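Deoxyribose-phosphate aldolase (Toxoplasma gondii, PDB 4EIV) belongs to the class I aldolase family, enzymes built on a closed barrel of eight parallel strands wrapped by helices. Local coordinates at residues Leu201-Leu206 / Phe255-Arg260. Residues are numbered along the deposited sequence; the frame is centred on the assembly and turned at random.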
loop_
_atom_site.group_PDB
_atom_site.type_symbol
_atom_site.label_atom_id
_atom_site.label_comp_id
_atom_site.label_asym_id
_atom_site.label_seq_id
_atom_site.Cartn_x
_atom_site.Cartn_y
_atom_site.Cartn_z
ATOM N N LEU A 201 22.334 -3.016 2.245
ATOM C CA LEU A 201 23.179 -3.384 1.119
ATOM C C LEU A 201 22.402 -3.861 -0.088
ATOM O O LEU A 201 22.710 -3.508 -1.222
ATOM C CB LEU A 201 24.217 -4.434 1.539
ATOM C CG LEU A 201 25.293 -3.976 2.512
ATOM C CD1 LEU A 201 26.296 -5.106 2.680
ATOM C CD2 LEU A 201 25.978 -2.708 2.005
ATOM N N ILE A 202 21.399 -4.698 0.167
ATOM C CA ILE A 202 20.567 -5.193 -0.904
ATOM C C ILE A 202 19.809 -4.039 -1.583
ATOM O O ILE A 202 19.684 -3.995 -2.811
ATOM C CB ILE A 202 19.628 -6.303 -0.385
ATOM C CG1 ILE A 202 20.477 -7.530 -0.040
ATOM C CG2 ILE A 202 18.585 -6.670 -1.444
ATOM C CD1 ILE A 202 19.746 -8.621 0.734
ATOM N N SER A 203 19.295 -3.112 -0.785
ATOM C CA SER A 203 18.588 -1.952 -1.305
ATOM C C SER A 203 19.469 -1.102 -2.195
ATOM O O SER A 203 19.027 -0.673 -3.256
ATOM C CB SER A 203 18.031 -1.113 -0.160
ATOM O OG SER A 203 17.031 -1.825 0.557
ATOM N N ILE A 204 20.718 -0.889 -1.790
ATOM C CA ILE A 204 21.653 -0.118 -2.617
ATOM C C ILE A 204 21.893 -0.835 -3.942
ATOM O O ILE A 204 21.874 -0.228 -5.022
ATOM C CB ILE A 204 22.996 0.061 -1.918
ATOM C CG1 ILE A 204 22.832 0.983 -0.715
ATOM C CG2 ILE A 204 24.041 0.647 -2.874
ATOM C CD1 ILE A 204 24.059 0.986 0.177
ATOM N N ALA A 205 22.132 -2.142 -3.872
ATOM C CA ALA A 205 22.378 -2.922 -5.077
ATOM C C ALA A 205 21.227 -2.823 -6.064
ATOM O O ALA A 205 21.423 -2.627 -7.274
ATOM C CB ALA A 205 22.649 -4.384 -4.726
ATOM N N LEU A 206 20.012 -2.967 -5.561
ATOM C CA LEU A 206 18.849 -2.883 -6.426
ATOM C C LEU A 206 18.670 -1.477 -7.007
ATOM O O LEU A 206 18.367 -1.334 -8.190
ATOM C CB LEU A 206 17.612 -3.320 -5.671
ATOM C CG LEU A 206 16.324 -3.302 -6.468
ATOM C CD1 LEU A 206 16.448 -4.059 -7.778
ATOM C CD2 LEU A 206 15.228 -3.864 -5.605
ATOM N N PHE A 255 11.915 4.498 4.515
ATOM C CA PHE A 255 12.953 5.519 4.562
ATOM C C PHE A 255 13.956 5.351 3.419
ATOM O O PHE A 255 14.307 6.324 2.757
ATOM C CB PHE A 255 13.655 5.507 5.927
ATOM C CG PHE A 255 14.604 6.648 6.120
ATOM C CD1 PHE A 255 14.122 7.930 6.342
ATOM C CD2 PHE A 255 15.976 6.450 6.055
ATOM C CE1 PHE A 255 14.994 8.999 6.513
ATOM C CE2 PHE A 255 16.862 7.522 6.225
ATOM C CZ PHE A 255 16.362 8.791 6.454
ATOM N N GLU A 256 14.430 4.125 3.202
ATOM C CA GLU A 256 15.455 3.904 2.183
ATOM C C GLU A 256 14.926 3.768 0.766
ATOM O O GLU A 256 15.555 4.256 -0.162
ATOM C CB GLU A 256 16.295 2.674 2.500
ATOM C CG GLU A 256 16.989 2.741 3.852
ATOM C CD GLU A 256 18.116 1.733 3.961
ATOM O OE1 GLU A 256 18.716 1.408 2.913
ATOM O OE2 GLU A 256 18.424 1.300 5.091
ATOM N N ASN A 257 13.782 3.109 0.614
ATOM C CA ASN A 257 13.244 2.799 -0.713
ATOM C C ASN A 257 11.951 3.492 -1.082
ATOM O O ASN A 257 11.482 3.330 -2.203
ATOM C CB ASN A 257 13.090 1.281 -0.801
ATOM C CG ASN A 257 14.419 0.571 -0.622
ATOM O OD1 ASN A 257 15.418 0.986 -1.230
ATOM N ND2 ASN A 257 14.454 -0.478 0.215
ATOM N N GLY A 258 11.386 4.260 -0.161
ATOM C CA GLY A 258 10.175 5.018 -0.424
ATOM C C GLY A 258 8.893 4.309 -0.031
ATOM O O GLY A 258 8.835 3.079 0.013
ATOM N N PRO A 259 7.821 5.081 0.219
ATOM C CA PRO A 259 6.557 4.467 0.587
ATOM C C PRO A 259 5.998 3.513 -0.456
ATOM O O PRO A 259 5.343 2.519 -0.108
ATOM C CB PRO A 259 5.629 5.678 0.820
ATOM C CG PRO A 259 6.298 6.818 0.179
ATOM C CD PRO A 259 7.751 6.550 0.225
ATOM N N ARG A 260 6.268 3.780 -1.726
ATOM C CA ARG A 260 5.793 2.914 -2.797
ATOM C C ARG A 260 6.517 1.566 -2.867
ATOM O O ARG A 260 6.094 0.684 -3.601
ATOM C CB ARG A 260 5.891 3.638 -4.131
ATOM C CG ARG A 260 4.971 4.847 -4.229
ATOM C CD ARG A 260 5.161 5.575 -5.561
ATOM N NE ARG A 260 4.218 6.684 -5.713
ATOM C CZ ARG A 260 4.337 7.888 -5.141
ATOM N NH1 ARG A 260 3.406 8.817 -5.365
ATOM N NH2 ARG A 260 5.370 8.173 -4.336
HETATM O O HOH W 1 16.313 -0.328 -3.536
#
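Ser-203 of helix 196-210 and Asn-257, the last residue of helix 243-257, make a small polar contact between two outer helices of the TIM barrel. Only 117 Å² is buried between the segments, both sides summed, and the nearest CA pair, Ser-203 and Asn-257, is 7.2 Å apart, so a few atoms carry the contact.

The direct link is a hydrogen bond from Asn-257 ND2 to Ser-203 OG, 2.9 Å long. Its N-H...O angle of 175° is nearly straight, and the hydroxyl oxygen lies in the amide plane of Asn-257. Both side chains set their first branch atom opposite the carbonyl carbon (chi1 -66° for Ser-203, -60° for Asn-257), and this points the hydroxyl oxygen and the amide N-H at each other. Ser-203 OG is also hydrogen-bonded to Val-199 O, one turn earlier in its own helix, so two bonds hold the hydroxyl.

Asn-257 OD1 takes a hydrogen bond from a water and a weak one from Arg-207 NH2. The water also donates to Ser-203 O, at 2.8 Å from each oxygen, which ties the serine backbone to the same amide and should restrain its flip. Beside this pair, Glu-256 reaches across with an extended chain, but its OE1 comes no closer than 4.0 Å to Ser-203 CB, a van der Waals approach; its OE2 is bonded to Gln-252 NE2.

Gly-258, with positive phi, is the first residue to leave the helix and leads into the 3-10 turn at Pro-259. Phe-255 and Pro-259 pack on Tyr-283 and Asn-28 of the second subunit. Ile-202 touches the loop residues Leu-157 and Thr-185, just after strands 152-156 and 182-184. Ala-205 packs on Ala-172, so helix 196-210 lies between helices 165-178 and 243-257.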